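Local coordinates for protein lipase (Photobacterium sp. M37, PDB 2ORY) that probably hydrolyses the ester bonds of triacylglycerols, as a cold-adapted lipase with an alpha/beta hydrolase fold, at residues A[16-21]-A[88-94]; A[250-254]-A[304-308]. All coordinates share one frame; numbering follows the deposited sequence.

Contact 1. Residues A[16-21]-A[88-94]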
# COMPACT_ATOMS: atom_id res chain seq x y z
N SER A 16 -7.50 3.37 6.33
CA SER A 16 -6.27 3.01 7.04
C SER A 16 -5.53 4.25 7.52
O SER A 16 -4.80 4.20 8.51
CB SER A 16 -5.34 2.24 6.11
OG SER A 16 -6.00 1.14 5.54
N TYR A 17 -5.71 5.34 6.80
CA TYR A 17 -5.03 6.58 7.11
C TYR A 17 -5.55 7.43 8.28
O TYR A 17 -4.96 8.46 8.60
CB TYR A 17 -4.95 7.44 5.83
CG TYR A 17 -3.92 6.91 4.84
CD1 TYR A 17 -4.27 6.62 3.52
CD2 TYR A 17 -2.59 6.69 5.24
CE1 TYR A 17 -3.33 6.12 2.62
CE2 TYR A 17 -1.65 6.19 4.34
CZ TYR A 17 -2.03 5.91 3.04
OH TYR A 17 -1.09 5.43 2.15
N TYR A 18 -6.64 7.01 8.91
CA TYR A 18 -7.15 7.79 10.03
C TYR A 18 -6.05 7.92 11.07
O TYR A 18 -5.37 6.96 11.37
CB TYR A 18 -8.37 7.12 10.65
CG TYR A 18 -9.67 7.62 10.07
CD1 TYR A 18 -10.58 6.73 9.49
CD2 TYR A 18 -10.00 8.97 10.11
CE1 TYR A 18 -11.79 7.18 8.98
CE2 TYR A 18 -11.21 9.43 9.60
CZ TYR A 18 -12.10 8.53 9.04
OH TYR A 18 -13.31 8.95 8.55
N GLY A 19 -5.88 9.13 11.59
CA GLY A 19 -4.85 9.35 12.59
C GLY A 19 -3.43 9.37 12.05
O GLY A 19 -2.48 9.05 12.77
N ILE A 20 -3.26 9.76 10.79
CA ILE A 20 -1.93 9.80 10.20
C ILE A 20 -1.08 10.93 10.79
O ILE A 20 0.14 10.85 10.82
CB ILE A 20 -2.01 9.93 8.65
CG1 ILE A 20 -1.44 8.67 7.99
CG2 ILE A 20 -1.24 11.14 8.16
CD1 ILE A 20 -0.06 8.35 8.41
N THR A 21 -1.74 11.98 11.26
CA THR A 21 -1.04 13.12 11.85
C THR A 21 -1.37 13.30 13.33
O THR A 21 -1.34 14.42 13.86
CB THR A 21 -1.38 14.41 11.09
OG1 THR A 21 -2.80 14.48 10.91
CG2 THR A 21 -0.69 14.43 9.72
N ALA A 88 -5.94 -4.78 5.43
CA ALA A 88 -5.55 -3.48 4.89
C ALA A 88 -4.25 -3.02 5.56
O ALA A 88 -4.06 -3.19 6.76
CB ALA A 88 -6.67 -2.45 5.11
N ILE A 89 -3.35 -2.43 4.76
CA ILE A 89 -2.05 -2.01 5.25
C ILE A 89 -1.75 -0.55 4.93
O ILE A 89 -2.06 -0.06 3.85
CB ILE A 89 -0.95 -2.93 4.65
CG1 ILE A 89 -1.12 -4.35 5.24
CG2 ILE A 89 0.46 -2.35 4.89
CD1 ILE A 89 -0.36 -5.44 4.54
N ARG A 90 -1.14 0.13 5.90
CA ARG A 90 -0.79 1.54 5.78
C ARG A 90 0.68 1.69 6.15
O ARG A 90 1.19 0.92 6.97
CB ARG A 90 -1.64 2.35 6.77
CG ARG A 90 -1.37 3.84 6.80
CD ARG A 90 -1.97 4.51 8.03
NE ARG A 90 -1.06 4.42 9.17
CZ ARG A 90 -1.33 4.90 10.38
NH1 ARG A 90 -2.48 5.51 10.61
NH2 ARG A 90 -0.45 4.75 11.36
N GLY A 91 1.34 2.67 5.54
CA GLY A 91 2.72 2.99 5.83
C GLY A 91 2.70 4.38 6.44
O GLY A 91 1.76 4.71 7.15
N THR A 92 3.71 5.21 6.15
CA THR A 92 3.80 6.58 6.68
C THR A 92 2.89 7.54 5.93
O THR A 92 2.38 7.21 4.86
CB THR A 92 5.22 7.09 6.53
OG1 THR A 92 6.11 6.03 6.87
CG2 THR A 92 5.50 8.24 7.43
N ASN A 93 2.69 8.73 6.49
CA ASN A 93 1.88 9.76 5.85
C ASN A 93 2.43 9.88 4.43
O ASN A 93 3.56 10.33 4.23
CB ASN A 93 2.04 11.08 6.57
CG ASN A 93 1.14 12.16 6.02
OD1 ASN A 93 0.50 11.98 4.98
ND2 ASN A 93 1.10 13.29 6.72
N PRO A 94 1.61 9.50 3.44
CA PRO A 94 1.99 9.52 2.03
C PRO A 94 2.23 10.84 1.29
O PRO A 94 2.81 10.81 0.20
CB PRO A 94 0.87 8.71 1.38
CG PRO A 94 -0.34 9.16 2.16
CD PRO A 94 0.17 9.19 3.60
O HOH W 1 1.14 3.86 3.21
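The Y17 ring overlaps the aliphatic part of R90 and the ring of P94, its CE2 coming within 3.4 Å of R90 CG. P94 CG makes an off-centre CH-pi contact, 4.2 Å from the centroid of the Y17 ring. At the far end, Y17 OH shares a water with the backbone after strand 84-90: the water lies 2.9 Å from Y17 OH and accepts from G91 N. The same hydroxyl is hydrogen-bonded to H173, beside S174, the probable nucleophile. R90 leaves the strand extended and bends at chi3 (85°), which brings its guanidinium up against the type II turn Y17-I20. There Y18 O sits in the guanidinium plane at its edge, 3.3 Å from R90 NH1, and I20 CD1 lies toward the rim of one face. I20 also meets N93 at about a right angle, I20 CG2 touching N93 CG at 3.4 Å. Residues 91-94 belong to the loop where class 3 lipases place the oxyanion hole, so the contact probably includes that region. The chemistry is mostly apolar packing around buried R90, whose charge Y18 O may help to offset, with a water and a tyrosine hydroxyl linking G91 N to H173, in what is probably the nucleophile elbow.

Contact 2. Residues A[250-254]-A[304-308]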
# COMPACT_ATOMS: atom_id res chain seq x y z
N LEU A 250 10.60 10.88 -14.14
CA LEU A 250 10.14 11.76 -13.06
C LEU A 250 10.36 13.24 -13.30
O LEU A 250 9.51 14.05 -12.97
CB LEU A 250 10.78 11.35 -11.73
CG LEU A 250 10.31 9.99 -11.21
CD1 LEU A 250 11.11 9.58 -10.01
CD2 LEU A 250 8.85 10.06 -10.87
N LYS A 251 11.50 13.62 -13.87
CA LYS A 251 11.77 15.04 -14.10
C LYS A 251 10.73 15.78 -14.96
O LYS A 251 10.47 16.97 -14.76
CB LYS A 251 13.13 15.21 -14.77
CG LYS A 251 13.13 14.71 -16.20
CD LYS A 251 14.42 15.05 -16.90
CE LYS A 251 14.42 14.51 -18.32
NZ LYS A 251 15.73 14.77 -18.98
N SER A 252 10.13 15.09 -15.93
CA SER A 252 9.17 15.73 -16.83
C SER A 252 7.78 15.13 -16.83
O SER A 252 7.01 15.31 -17.78
CB SER A 252 9.72 15.72 -18.24
OG SER A 252 10.05 14.39 -18.61
N ILE A 253 7.44 14.43 -15.76
CA ILE A 253 6.14 13.80 -15.63
C ILE A 253 5.00 14.81 -15.70
O ILE A 253 3.92 14.48 -16.17
CB ILE A 253 6.02 13.03 -14.27
CG1 ILE A 253 4.65 12.35 -14.18
CG2 ILE A 253 6.17 13.99 -13.08
CD1 ILE A 253 4.48 11.20 -15.13
N TYR A 254 5.23 16.04 -15.25
CA TYR A 254 4.19 17.06 -15.26
C TYR A 254 4.42 18.16 -16.28
O TYR A 254 4.06 19.32 -16.06
CB TYR A 254 4.03 17.70 -13.87
CG TYR A 254 3.76 16.70 -12.76
CD1 TYR A 254 2.79 15.71 -12.90
CD2 TYR A 254 4.49 16.75 -11.58
CE1 TYR A 254 2.56 14.78 -11.87
CE2 TYR A 254 4.27 15.84 -10.55
CZ TYR A 254 3.32 14.85 -10.70
OH TYR A 254 3.17 13.94 -9.68
N TYR A 304 5.97 21.15 -8.09
CA TYR A 304 6.18 19.71 -8.26
C TYR A 304 5.72 18.87 -7.05
O TYR A 304 4.85 18.01 -7.17
CB TYR A 304 7.67 19.46 -8.54
CG TYR A 304 8.01 18.08 -9.05
CD1 TYR A 304 7.82 17.73 -10.40
CD2 TYR A 304 8.50 17.11 -8.19
CE1 TYR A 304 8.12 16.43 -10.87
CE2 TYR A 304 8.79 15.81 -8.64
CZ TYR A 304 8.60 15.48 -9.97
OH TYR A 304 8.88 14.20 -10.38
N LEU A 305 6.28 19.14 -5.87
CA LEU A 305 5.91 18.37 -4.68
C LEU A 305 4.42 18.44 -4.33
O LEU A 305 3.85 17.48 -3.83
CB LEU A 305 6.74 18.82 -3.48
CG LEU A 305 8.24 18.53 -3.62
CD1 LEU A 305 8.98 19.03 -2.43
CD2 LEU A 305 8.46 17.06 -3.77
N VAL A 306 3.80 19.59 -4.58
CA VAL A 306 2.39 19.76 -4.29
C VAL A 306 1.57 18.95 -5.31
O VAL A 306 0.65 18.22 -4.95
CB VAL A 306 1.99 21.28 -4.32
CG1 VAL A 306 0.53 21.46 -3.95
CG2 VAL A 306 2.87 22.07 -3.33
N GLN A 307 1.93 19.08 -6.58
CA GLN A 307 1.27 18.35 -7.67
C GLN A 307 1.42 16.84 -7.43
O GLN A 307 0.50 16.06 -7.68
CB GLN A 307 1.93 18.72 -9.00
CG GLN A 307 1.35 18.02 -10.21
CD GLN A 307 0.00 18.60 -10.62
OE1 GLN A 307 -0.97 17.87 -10.82
NE2 GLN A 307 -0.05 19.92 -10.74
N ALA A 308 2.59 16.45 -6.94
CA ALA A 308 2.89 15.05 -6.68
C ALA A 308 2.05 14.50 -5.53
O ALA A 308 1.58 13.35 -5.58
CB ALA A 308 4.38 14.89 -6.38
O HOH W 2 2.62 11.66 -7.27
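Y254 and Y304 cross at about a right angle. The rings meet obliquely, with planes at 57° and centroids 5.3 Å apart: Y254 CE2 lies over a face of Y304, while Y304 CD1 comes up to the edge of Y254. The main bump is Q307 CG, which sits almost exactly over the centre of the Y254 ring, 3.5 Å from the centroid and 4° off the normal. Q307 presents it by keeping CG anti to the backbone N (chi1 180°) and then bending at chi2, and its amide goes on to N298. I253 CG2 covers the centre of the opposite face, so the ring is sandwiched between a helix residue and its own chain neighbour. I253 CG2 also touches Y304 CE1 at 3.8 Å. Beyond it, Y304 OH reaches the type I turn L250-I253 and donates to L250 O at 2.7 Å, approaching from above the carbonyl plane. Y254 OH extends to A308 CA (3.2 Å) and is hydrogen-bonded to L235 O; a water donates to A308 O and, weakly, to Y254 OH. The turn is thus fitted against the first turn of helix 304-319, with L250 and Y254 reaching I237 in a loop and L250 also meeting I271 of helix 265-278.

In the fold
The two contacts come in series along the chain: contact 1 closes at 94, well before contact 2 opens at 250. Their centres are 22 Å apart and their nearest atoms about 6 Å, so they do not touch. Contact 1 lies near the middle of the molecule, where the loop after helix 5-15 meets the end of strand 84-90 of the mixed sheet; contact 2 lies further out, on helix 304-319. A probable Ser-His-Asp triad relates them: Y17 and P94 touch S174, whereas helix 304-319 carries H312, and Y254 is hydrogen-bonded to L235, next to D236. Contact 1 thus touches the probable site at its nucleophile, while Y254 of contact 2 lies near the triad without touching it.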